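Local coordinates for protein transcription termination factor FttA (Pyrococcus horikoshii, PDB 3AF6) that probably terminates transcription by zinc-dependent endonucleolytic cleavage of nascent single-stranded RNA at the exit channel of RNA polymerase, followed by 5'-3' degradation of the released RNA, at residues G366-I371 against R598-Y603; L389-T394 against I614-G619; D400-R405 against H594-E599. All blocks are in the same frame, centred on the assembly; numbering follows the deposited sequence.

Contact 1 of 3, residues G366-I371 against R598-Y603. With ZN (zinc ion), chain J.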
loop_
_atom_site.group_PDB
_atom_site.type_symbol
_atom_site.label_atom_id
_atom_site.label_comp_id
_atom_site.label_asym_id
_atom_site.label_seq_id
_atom_site.Cartn_x
_atom_site.Cartn_y
_atom_site.Cartn_z
ATOM N N GLY A 366 9.850 -5.956 1.959
ATOM C CA GLY A 366 9.240 -5.121 0.944
ATOM C C GLY A 366 10.224 -3.967 0.805
ATOM O O GLY A 366 11.431 -4.153 0.970
ATOM N N ASP A 367 9.751 -2.772 0.493
ATOM C CA ASP A 367 10.679 -1.659 0.406
ATOM C C ASP A 367 10.576 -0.959 1.747
ATOM O O ASP A 367 9.475 -0.822 2.297
ATOM C CB ASP A 367 10.287 -0.718 -0.727
ATOM C CG ASP A 367 10.680 -1.251 -2.088
ATOM O OD1 ASP A 367 10.078 -0.813 -3.082
ATOM O OD2 ASP A 367 11.594 -2.096 -2.173
ATOM N N PHE A 368 11.716 -0.538 2.289
ATOM C CA PHE A 368 11.710 0.139 3.575
ATOM C C PHE A 368 12.770 1.207 3.711
ATOM O O PHE A 368 13.761 1.228 2.991
ATOM C CB PHE A 368 11.850 -0.868 4.730
ATOM C CG PHE A 368 13.247 -1.416 4.913
ATOM C CD1 PHE A 368 13.725 -2.442 4.094
ATOM C CD2 PHE A 368 14.068 -0.932 5.941
ATOM C CE1 PHE A 368 14.985 -2.984 4.293
ATOM C CE2 PHE A 368 15.342 -1.470 6.151
ATOM C CZ PHE A 368 15.800 -2.501 5.326
ATOM N N LYS A 369 12.536 2.104 4.654
ATOM C CA LYS A 369 13.448 3.203 4.927
ATOM C C LYS A 369 13.744 3.086 6.433
ATOM O O LYS A 369 12.835 2.831 7.225
ATOM C CB LYS A 369 12.748 4.526 4.569
ATOM C CG LYS A 369 13.623 5.770 4.602
ATOM C CD LYS A 369 14.714 5.780 3.539
ATOM C CE LYS A 369 15.681 6.936 3.806
ATOM N NZ LYS A 369 16.713 7.125 2.758
ATOM N N PHE A 370 15.001 3.243 6.838
ATOM C CA PHE A 370 15.302 3.099 8.265
ATOM C C PHE A 370 15.809 4.357 8.986
ATOM O O PHE A 370 16.669 4.289 9.863
ATOM C CB PHE A 370 16.267 1.926 8.480
ATOM C CG PHE A 370 16.222 1.341 9.872
ATOM C CD1 PHE A 370 14.999 1.150 10.523
ATOM C CD2 PHE A 370 17.403 0.965 10.523
ATOM C CE1 PHE A 370 14.950 0.592 11.801
ATOM C CE2 PHE A 370 17.368 0.409 11.799
ATOM C CZ PHE A 370 16.137 0.219 12.445
ATOM N N ILE A 371 15.276 5.504 8.577
ATOM C CA ILE A 371 15.566 6.791 9.193
ATOM C C ILE A 371 14.267 7.559 8.997
ATOM O O ILE A 371 13.434 7.167 8.181
ATOM C CB ILE A 371 16.732 7.572 8.518
ATOM C CG1 ILE A 371 16.378 7.910 7.067
ATOM C CG2 ILE A 371 18.031 6.786 8.660
ATOM C CD1 ILE A 371 17.472 8.690 6.327
ATOM N N ARG A 598 24.206 2.173 4.040
ATOM C CA ARG A 598 24.396 2.312 5.477
ATOM C C ARG A 598 23.128 1.932 6.262
ATOM O O ARG A 598 23.201 1.226 7.263
ATOM C CB ARG A 598 24.806 3.756 5.791
ATOM C CG ARG A 598 25.148 4.055 7.241
ATOM C CD ARG A 598 25.424 5.553 7.390
ATOM N NE ARG A 598 25.854 5.966 8.733
ATOM C CZ ARG A 598 25.152 5.787 9.855
ATOM N NH1 ARG A 598 23.962 5.185 9.825
ATOM N NH2 ARG A 598 25.633 6.238 11.012
ATOM N N GLU A 599 21.971 2.400 5.803
ATOM C CA GLU A 599 20.718 2.100 6.480
ATOM C C GLU A 599 20.408 0.615 6.477
ATOM O O GLU A 599 19.932 0.075 7.478
ATOM C CB GLU A 599 19.543 2.833 5.822
ATOM C CG GLU A 599 19.603 4.325 5.880
ATOM C CD GLU A 599 18.355 4.955 5.299
ATOM O OE1 GLU A 599 17.244 4.668 5.813
ATOM O OE2 GLU A 599 18.486 5.737 4.330
ATOM N N LEU A 600 20.649 -0.041 5.343
ATOM C CA LEU A 600 20.368 -1.464 5.251
ATOM C C LEU A 600 21.247 -2.224 6.239
ATOM O O LEU A 600 20.757 -3.053 6.998
ATOM C CB LEU A 600 20.594 -1.974 3.820
ATOM C CG LEU A 600 19.690 -1.437 2.691
ATOM C CD1 LEU A 600 20.268 -1.882 1.357
ATOM C CD2 LEU A 600 18.247 -1.918 2.839
ATOM N N MET A 601 22.542 -1.934 6.247
ATOM C CA MET A 601 23.432 -2.624 7.164
ATOM C C MET A 601 22.982 -2.343 8.586
ATOM O O MET A 601 22.898 -3.253 9.418
ATOM C CB MET A 601 24.877 -2.164 6.971
ATOM C CG MET A 601 25.529 -2.611 5.656
ATOM S SD MET A 601 25.795 -4.418 5.459
ATOM C CE MET A 601 27.264 -4.685 6.454
ATOM N N ASN A 602 22.664 -1.085 8.858
ATOM C CA ASN A 602 22.235 -0.694 10.194
ATOM C C ASN A 602 20.931 -1.369 10.603
ATOM O O ASN A 602 20.683 -1.580 11.786
ATOM C CB ASN A 602 22.090 0.826 10.280
ATOM C CG ASN A 602 21.637 1.289 11.650
ATOM O OD1 ASN A 602 20.702 2.078 11.769
ATOM N ND2 ASN A 602 22.296 0.802 12.691
ATOM N N TYR A 603 20.092 -1.709 9.631
ATOM C CA TYR A 603 18.833 -2.375 9.950
ATOM C C TYR A 603 19.133 -3.783 10.441
ATOM O O TYR A 603 18.435 -4.316 11.307
ATOM C CB TYR A 603 17.916 -2.465 8.721
ATOM C CG TYR A 603 16.563 -3.066 9.046
ATOM C CD1 TYR A 603 15.582 -2.311 9.699
ATOM C CD2 TYR A 603 16.304 -4.414 8.808
ATOM C CE1 TYR A 603 14.376 -2.890 10.118
ATOM C CE2 TYR A 603 15.115 -5.002 9.222
ATOM C CZ TYR A 603 14.156 -4.233 9.876
ATOM O OH TYR A 603 12.983 -4.814 10.295
HETATM ZN ZN ZN J . 9.637 -1.971 -5.287
#
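Glu599 grips the loop 366-371 with both carboxylate oxygens. On one side, OE2 turns its syn lone pair to Lys369 NZ, 2.7 Å away, in a salt bridge. On the other, OE1 takes the backbone N-H of Phe370 nearly along its C-O axis, with Phe370 N to Glu599 OE1 at 2.8 Å. Beyond CG the Glu599 chain is extended (chi2 -176°), which carries the carboxylate from the helix surface to the loop backbone. Lys369 NZ is shared, since it also donates to the carbonyl of His594. Ile371 lays its CG1 and CG2 beside the carboxylate.

Aromatic packing is the second component. Tyr603 drives its ring edge into the face of Phe370, CD1 standing over the centre of that ring, with the planes at 80°. Its own face receives the edge of Phe368, the centroids 4.7 Å apart, so the tyrosine meets one phenylalanine with its edge and the other, at a tilt of 57°, with its face. Phe368 also meets an aliphatic branch, its CZ lying 3.5 Å from Leu600 CD2. The phenolic OH is anchored separately, on the carbonyl of Asn380.

One residue before this cluster, Asp367 binds a zinc ion through OD1 at 2.5 Å, alongside the protein ligands Asp260, His261 and His618. Helix 597-606 thus clamps the loop carrying the aspartate that belongs to both zinc sites, the hallmark of a dinuclear metallo-beta-lactamase centre.

Contact 2 of 3, residues L389-T394 against I614-G619. With ZN (zinc ion), chain J.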
loop_
_atom_site.group_PDB
_atom_site.type_symbol
_atom_site.label_atom_id
_atom_site.label_comp_id
_atom_site.label_asym_id
_atom_site.label_seq_id
_atom_site.Cartn_x
_atom_site.Cartn_y
_atom_site.Cartn_z
ATOM N N LEU A 389 14.911 -13.465 7.680
ATOM C CA LEU A 389 14.618 -12.126 7.197
ATOM C C LEU A 389 14.877 -11.972 5.699
ATOM O O LEU A 389 15.995 -12.174 5.232
ATOM C CB LEU A 389 15.454 -11.086 7.948
ATOM C CG LEU A 389 15.203 -9.650 7.466
ATOM C CD1 LEU A 389 13.742 -9.315 7.716
ATOM C CD2 LEU A 389 16.112 -8.654 8.189
ATOM N N VAL A 390 13.840 -11.615 4.949
ATOM C CA VAL A 390 13.985 -11.402 3.506
ATOM C C VAL A 390 13.961 -9.889 3.398
ATOM O O VAL A 390 12.963 -9.279 3.773
ATOM C CB VAL A 390 12.785 -11.983 2.700
ATOM C CG1 VAL A 390 13.026 -11.807 1.216
ATOM C CG2 VAL A 390 12.578 -13.452 3.042
ATOM N N MET A 391 15.042 -9.288 2.903
ATOM C CA MET A 391 15.113 -7.831 2.813
ATOM C C MET A 391 15.464 -7.295 1.428
ATOM O O MET A 391 16.103 -7.979 0.635
ATOM C CB MET A 391 16.124 -7.295 3.843
ATOM C CG MET A 391 17.588 -7.621 3.534
ATOM S SD MET A 391 18.762 -7.120 4.839
ATOM C CE MET A 391 18.422 -5.371 4.985
ATOM N N GLU A 392 15.056 -6.058 1.145
ATOM C CA GLU A 392 15.338 -5.447 -0.146
ATOM C C GLU A 392 16.814 -5.027 -0.263
ATOM O O GLU A 392 17.519 -4.937 0.738
ATOM C CB GLU A 392 14.411 -4.249 -0.375
ATOM C CG GLU A 392 14.659 -3.061 0.523
ATOM C CD GLU A 392 14.615 -1.737 -0.238
ATOM O OE1 GLU A 392 15.472 -1.540 -1.122
ATOM O OE2 GLU A 392 13.729 -0.896 0.048
ATOM N N SER A 393 17.276 -4.780 -1.486
ATOM C CA SER A 393 18.666 -4.400 -1.717
ATOM C C SER A 393 18.827 -3.312 -2.775
ATOM O O SER A 393 19.883 -3.212 -3.398
ATOM C CB SER A 393 19.476 -5.619 -2.173
ATOM O OG SER A 393 19.063 -6.801 -1.506
ATOM N N THR A 394 17.796 -2.504 -2.990
ATOM C CA THR A 394 17.874 -1.453 -3.995
ATOM C C THR A 394 19.194 -0.683 -3.919
ATOM O O THR A 394 19.783 -0.346 -4.945
ATOM C CB THR A 394 16.723 -0.451 -3.854
ATOM O OG1 THR A 394 15.495 -1.150 -3.633
ATOM C CG2 THR A 394 16.592 0.365 -5.127
ATOM N N ILE A 614 19.543 -14.422 6.534
ATOM C CA ILE A 614 19.001 -13.276 5.830
ATOM C C ILE A 614 19.059 -13.541 4.321
ATOM O O ILE A 614 20.047 -14.047 3.799
ATOM C CB ILE A 614 19.782 -11.995 6.189
ATOM C CG1 ILE A 614 19.537 -11.654 7.664
ATOM C CG2 ILE A 614 19.364 -10.843 5.279
ATOM C CD1 ILE A 614 20.361 -10.465 8.190
ATOM N N ILE A 615 17.977 -13.224 3.629
ATOM C CA ILE A 615 17.916 -13.427 2.191
ATOM C C ILE A 615 17.722 -12.062 1.541
ATOM O O ILE A 615 16.704 -11.401 1.747
ATOM C CB ILE A 615 16.744 -14.377 1.821
ATOM C CG1 ILE A 615 16.943 -15.728 2.520
ATOM C CG2 ILE A 615 16.673 -14.574 0.320
ATOM C CD1 ILE A 615 15.754 -16.661 2.408
ATOM N N THR A 616 18.719 -11.632 0.777
ATOM C CA THR A 616 18.655 -10.346 0.111
ATOM C C THR A 616 18.019 -10.458 -1.272
ATOM O O THR A 616 18.374 -11.327 -2.074
ATOM C CB THR A 616 20.051 -9.741 -0.021
ATOM O OG1 THR A 616 20.883 -10.638 -0.757
ATOM C CG2 THR A 616 20.653 -9.511 1.350
ATOM N N VAL A 617 17.083 -9.554 -1.541
ATOM C CA VAL A 617 16.368 -9.528 -2.805
ATOM C C VAL A 617 16.100 -8.095 -3.235
ATOM O O VAL A 617 16.610 -7.151 -2.633
ATOM C CB VAL A 617 15.001 -10.242 -2.678
ATOM C CG1 VAL A 617 15.202 -11.688 -2.254
ATOM C CG2 VAL A 617 14.117 -9.503 -1.675
ATOM N N HIS A 618 15.300 -7.952 -4.291
ATOM C CA HIS A 618 14.898 -6.646 -4.814
ATOM C C HIS A 618 16.067 -5.667 -4.977
ATOM O O HIS A 618 16.166 -4.671 -4.270
ATOM C CB HIS A 618 13.834 -6.058 -3.882
ATOM C CG HIS A 618 13.134 -4.853 -4.429
ATOM N ND1 HIS A 618 13.768 -3.645 -4.627
ATOM C CD2 HIS A 618 11.841 -4.659 -4.783
ATOM C CE1 HIS A 618 12.899 -2.759 -5.077
ATOM N NE2 HIS A 618 11.722 -3.349 -5.179
ATOM N N GLY A 619 16.947 -5.969 -5.918
ATOM C CA GLY A 619 18.090 -5.118 -6.180
ATOM C C GLY A 619 18.799 -5.641 -7.412
ATOM O O GLY A 619 18.596 -6.781 -7.794
HETATM ZN ZN ZN J . 9.637 -1.971 -5.287
#
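Backbone hydrogen bonds join Leu389, Met391 and their neighbours to the strand 614-617 in a regular parallel ladder. Ile615 N donates to Leu389 O at 2.8 Å, Met391 N to Ile615 O at 2.9 Å, and Val617 N to Met391 O at 2.9 Å. The axes of the two short strands are inclined at 26°. Past the ladder the pairing shifts: Ser393 N reaches His618 O from well above the carbonyl plane, while Ser393 OG donates to Val617 O at 2.7 Å.

Apolar contacts follow the alternation of the strands. On the face carrying Leu389, Met391 and Ile614, covered by helix 597-606, Met391 SD lies 3.8 Å from Ile614 CG2. Val390 and Ile615 point to the other face, and Val390 CG1 also touches Val617 CG2.

This pair lies within the mixed sheet of the metallo-beta-lactamase fold and brings together strands separated in sequence by the beta-CASP region. Glu392 and His618 lie where the paired strands lead into the metal site, at positions consistent with motifs A and C of beta-CASP nucleases.

Polar and metal contacts gather there. His618 binds a zinc ion through NE2 at 2.5 Å. Glu392 OE1 accepts from both the hydroxyl and the backbone N of Thr394, the hydroxyl approaching from above the carboxylate plane. Glu392 OE2 is hydrogen-bonded to His594 ND1 and Phe368 N. Thr394 OG1 lies at the edge of the His618 ring, 3.2 Å from ND1.

Contact 3 of 3, residues D400-R405 against H594-E599. With SO4 (sulfate ion), chain G.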
loop_
_atom_site.group_PDB
_atom_site.type_symbol
_atom_site.label_atom_id
_atom_site.label_comp_id
_atom_site.label_asym_id
_atom_site.label_seq_id
_atom_site.Cartn_x
_atom_site.Cartn_y
_atom_site.Cartn_z
ATOM N N ASP A 400 26.608 2.584 -2.311
ATOM C CA ASP A 400 25.285 3.158 -2.498
ATOM C C ASP A 400 24.802 3.960 -1.305
ATOM O O ASP A 400 23.805 3.619 -0.675
ATOM C CB ASP A 400 24.262 2.073 -2.848
ATOM C CG ASP A 400 24.587 1.372 -4.153
ATOM O OD1 ASP A 400 25.297 1.963 -4.992
ATOM O OD2 ASP A 400 24.130 0.234 -4.348
ATOM N N ILE A 401 25.534 5.028 -0.997
ATOM C CA ILE A 401 25.168 5.920 0.092
ATOM C C ILE A 401 24.400 7.083 -0.522
ATOM O O ILE A 401 24.890 7.759 -1.429
ATOM C CB ILE A 401 26.410 6.483 0.844
ATOM C CG1 ILE A 401 27.012 5.415 1.759
ATOM C CG2 ILE A 401 26.019 7.683 1.677
ATOM C CD1 ILE A 401 27.878 4.421 1.040
ATOM N N GLN A 402 23.182 7.302 -0.041
ATOM C CA GLN A 402 22.382 8.403 -0.547
ATOM C C GLN A 402 22.850 9.685 0.105
ATOM O O GLN A 402 23.429 9.680 1.189
ATOM C CB GLN A 402 20.902 8.182 -0.247
ATOM C CG GLN A 402 20.309 7.024 -1.013
ATOM C CD GLN A 402 19.016 6.518 -0.422
ATOM O OE1 GLN A 402 18.458 5.524 -0.892
ATOM N NE2 GLN A 402 18.529 7.192 0.612
ATOM N N MET A 403 22.597 10.781 -0.585
ATOM C CA MET A 403 22.948 12.119 -0.141
ATOM C C MET A 403 22.137 12.476 1.113
ATOM O O MET A 403 20.945 12.178 1.192
ATOM C CB MET A 403 22.619 13.072 -1.289
ATOM C CG MET A 403 22.853 14.541 -1.061
ATOM S SD MET A 403 22.283 15.449 -2.529
ATOM C CE MET A 403 23.733 15.343 -3.584
ATOM N N PRO A 404 22.772 13.107 2.115
ATOM C CA PRO A 404 22.063 13.493 3.343
ATOM C C PRO A 404 20.806 14.303 3.005
ATOM O O PRO A 404 20.858 15.203 2.168
ATOM C CB PRO A 404 23.095 14.334 4.083
ATOM C CG PRO A 404 24.380 13.719 3.675
ATOM C CD PRO A 404 24.190 13.489 2.190
ATOM N N ARG A 405 19.692 13.991 3.667
ATOM C CA ARG A 405 18.412 14.659 3.430
ATOM C C ARG A 405 18.468 16.177 3.351
ATOM O O ARG A 405 17.791 16.785 2.523
ATOM C CB ARG A 405 17.389 14.269 4.507
ATOM C CG ARG A 405 17.458 12.800 4.945
ATOM C CD ARG A 405 16.084 12.216 5.328
ATOM N NE ARG A 405 15.657 11.218 4.347
ATOM C CZ ARG A 405 14.805 11.445 3.348
ATOM N NH1 ARG A 405 14.258 12.647 3.191
ATOM N NH2 ARG A 405 14.528 10.472 2.484
ATOM N N HIS A 594 13.952 4.612 -0.090
ATOM C CA HIS A 594 14.709 3.372 0.121
ATOM C C HIS A 594 15.846 3.536 1.120
ATOM O O HIS A 594 16.556 4.550 1.096
ATOM C CB HIS A 594 15.359 2.898 -1.175
ATOM C CG HIS A 594 14.425 2.225 -2.124
ATOM N ND1 HIS A 594 13.835 1.014 -1.848
ATOM C CD2 HIS A 594 14.011 2.577 -3.363
ATOM C CE1 HIS A 594 13.094 0.647 -2.878
ATOM N NE2 HIS A 594 13.185 1.578 -3.808
ATOM N N ALA A 595 16.039 2.539 1.984
ATOM C CA ALA A 595 17.154 2.606 2.919
ATOM C C ALA A 595 18.408 2.546 2.042
ATOM O O ALA A 595 18.459 1.775 1.076
ATOM C CB ALA A 595 17.124 1.426 3.864
ATOM N N ASP A 596 19.409 3.369 2.330
ATOM C CA ASP A 596 20.612 3.316 1.517
ATOM C C ASP A 596 21.540 2.242 2.094
ATOM O O ASP A 596 21.163 1.568 3.056
ATOM C CB ASP A 596 21.259 4.702 1.439
ATOM C CG ASP A 596 22.070 5.060 2.662
ATOM O OD1 ASP A 596 21.900 4.425 3.737
ATOM O OD2 ASP A 596 22.882 6.009 2.530
ATOM N N ARG A 597 22.721 2.055 1.507
ATOM C CA ARG A 597 23.647 1.025 1.977
ATOM C C ARG A 597 23.805 1.030 3.490
ATOM O O ARG A 597 23.557 0.016 4.148
ATOM C CB ARG A 597 25.020 1.178 1.294
ATOM C CG ARG A 597 26.183 0.398 1.950
ATOM C CD ARG A 597 25.839 -1.062 2.206
ATOM N NE ARG A 597 26.622 -1.981 1.382
ATOM C CZ ARG A 597 27.671 -2.683 1.811
ATOM N NH1 ARG A 597 28.309 -3.491 0.981
ATOM N NH2 ARG A 597 28.080 -2.589 3.067
ATOM N N ARG A 598 24.206 2.173 4.040
ATOM C CA ARG A 598 24.396 2.312 5.477
ATOM C C ARG A 598 23.128 1.932 6.262
ATOM O O ARG A 598 23.201 1.226 7.263
ATOM C CB ARG A 598 24.806 3.756 5.791
ATOM C CG ARG A 598 25.148 4.055 7.241
ATOM C CD ARG A 598 25.424 5.553 7.390
ATOM N NE ARG A 598 25.854 5.966 8.733
ATOM C CZ ARG A 598 25.152 5.787 9.855
ATOM N NH1 ARG A 598 23.962 5.185 9.825
ATOM N NH2 ARG A 598 25.633 6.238 11.012
ATOM N N GLU A 599 21.971 2.400 5.803
ATOM C CA GLU A 599 20.718 2.100 6.480
ATOM C C GLU A 599 20.408 0.615 6.477
ATOM O O GLU A 599 19.932 0.075 7.478
ATOM C CB GLU A 599 19.543 2.833 5.822
ATOM C CG GLU A 599 19.603 4.325 5.880
ATOM C CD GLU A 599 18.355 4.955 5.299
ATOM O OE1 GLU A 599 17.244 4.668 5.813
ATOM O OE2 GLU A 599 18.486 5.737 4.330
HETATM S S SO4 G . 11.762 1.052 -6.586
HETATM O O1 SO4 G . 11.133 1.036 -7.916
HETATM O O2 SO4 G . 11.035 0.141 -5.689
HETATM O O3 SO4 G . 13.163 0.618 -6.702
HETATM O O4 SO4 G . 11.714 2.418 -6.034
#
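The side-chain amide of Gln402 lies against Asp596, its plane turned 55° from that of the carboxylate. The amide carbon comes closest to the aspartate methylene, with Gln402 CD 3.4 Å from Asp596 CB, and the far end of the amide lies near the carbonyl of His594. The imidazole of His594 leads off in another direction, and a sulfate ion, probably from the crystallisation liquor, sits at its edge in the plane of the ring. NE2 of His594, whose ND1 has Glu392 OE2 as its partner, donates to sulfate O4 at 2.8 Å. The ring of His344 also meets this imidazole.

Two hydrogen bonds fasten the loop 400-405 to the start of helix 597-606. Arg597 N gives a nearly straight bond (169°) to Asp400 O, 2.9 Å away, and that carbonyl also packs against the CB atoms of Asp596 and Arg597. In the reverse direction, Asp596 OD2 accepts the N-H of Gln402 on its anti lone pair, the one away from OD1, with Gln402 N at 2.9 Å.

Asp596 therefore works in two directions. Its CG stands between the backbone N and the carbonyl carbon (chi1 80°), and from there OD1 accepts the N-H of Glu599, with Glu599 N 2.9 Å from Asp596 OD1, while OD2 serves the loop. Glu599 OE2 in turn accepts a weak bond from Asp596 N, completing a capping box. Two salt bridges reach helix 621-635, Asp400 with Lys623 and Arg597 with Asp626.

The capping box at the first turn of helix 597-606 thus doubles as the docking point for the loop leading into helix 405-420. His594, two residues before the N-cap in the sequence Ser-Gly-His-Ala-Asp, is consistent with motif B of the beta-CASP nucleases.

Overall arrangement
Contacts 1 and 3 share helix 597-606: contact 3 ties its N-terminal cap to the loop entering helix 405-420, and contact 1 packs its next turns on the loop of Asp367. Contact 2 joins the sheet strands beneath that helix. The chemistry differs with place in the fold. Contact 2, almost wholly buried, relies on a backbone ladder and aliphatic packing; contact 1, also buried, on aromatic rings and an internal salt bridge; contact 3, only partly buried, on capping and backbone bonds with salt bridges at its margin. All three converge on the metal centre, where a carboxylate of contact 2 bonds to both of the others.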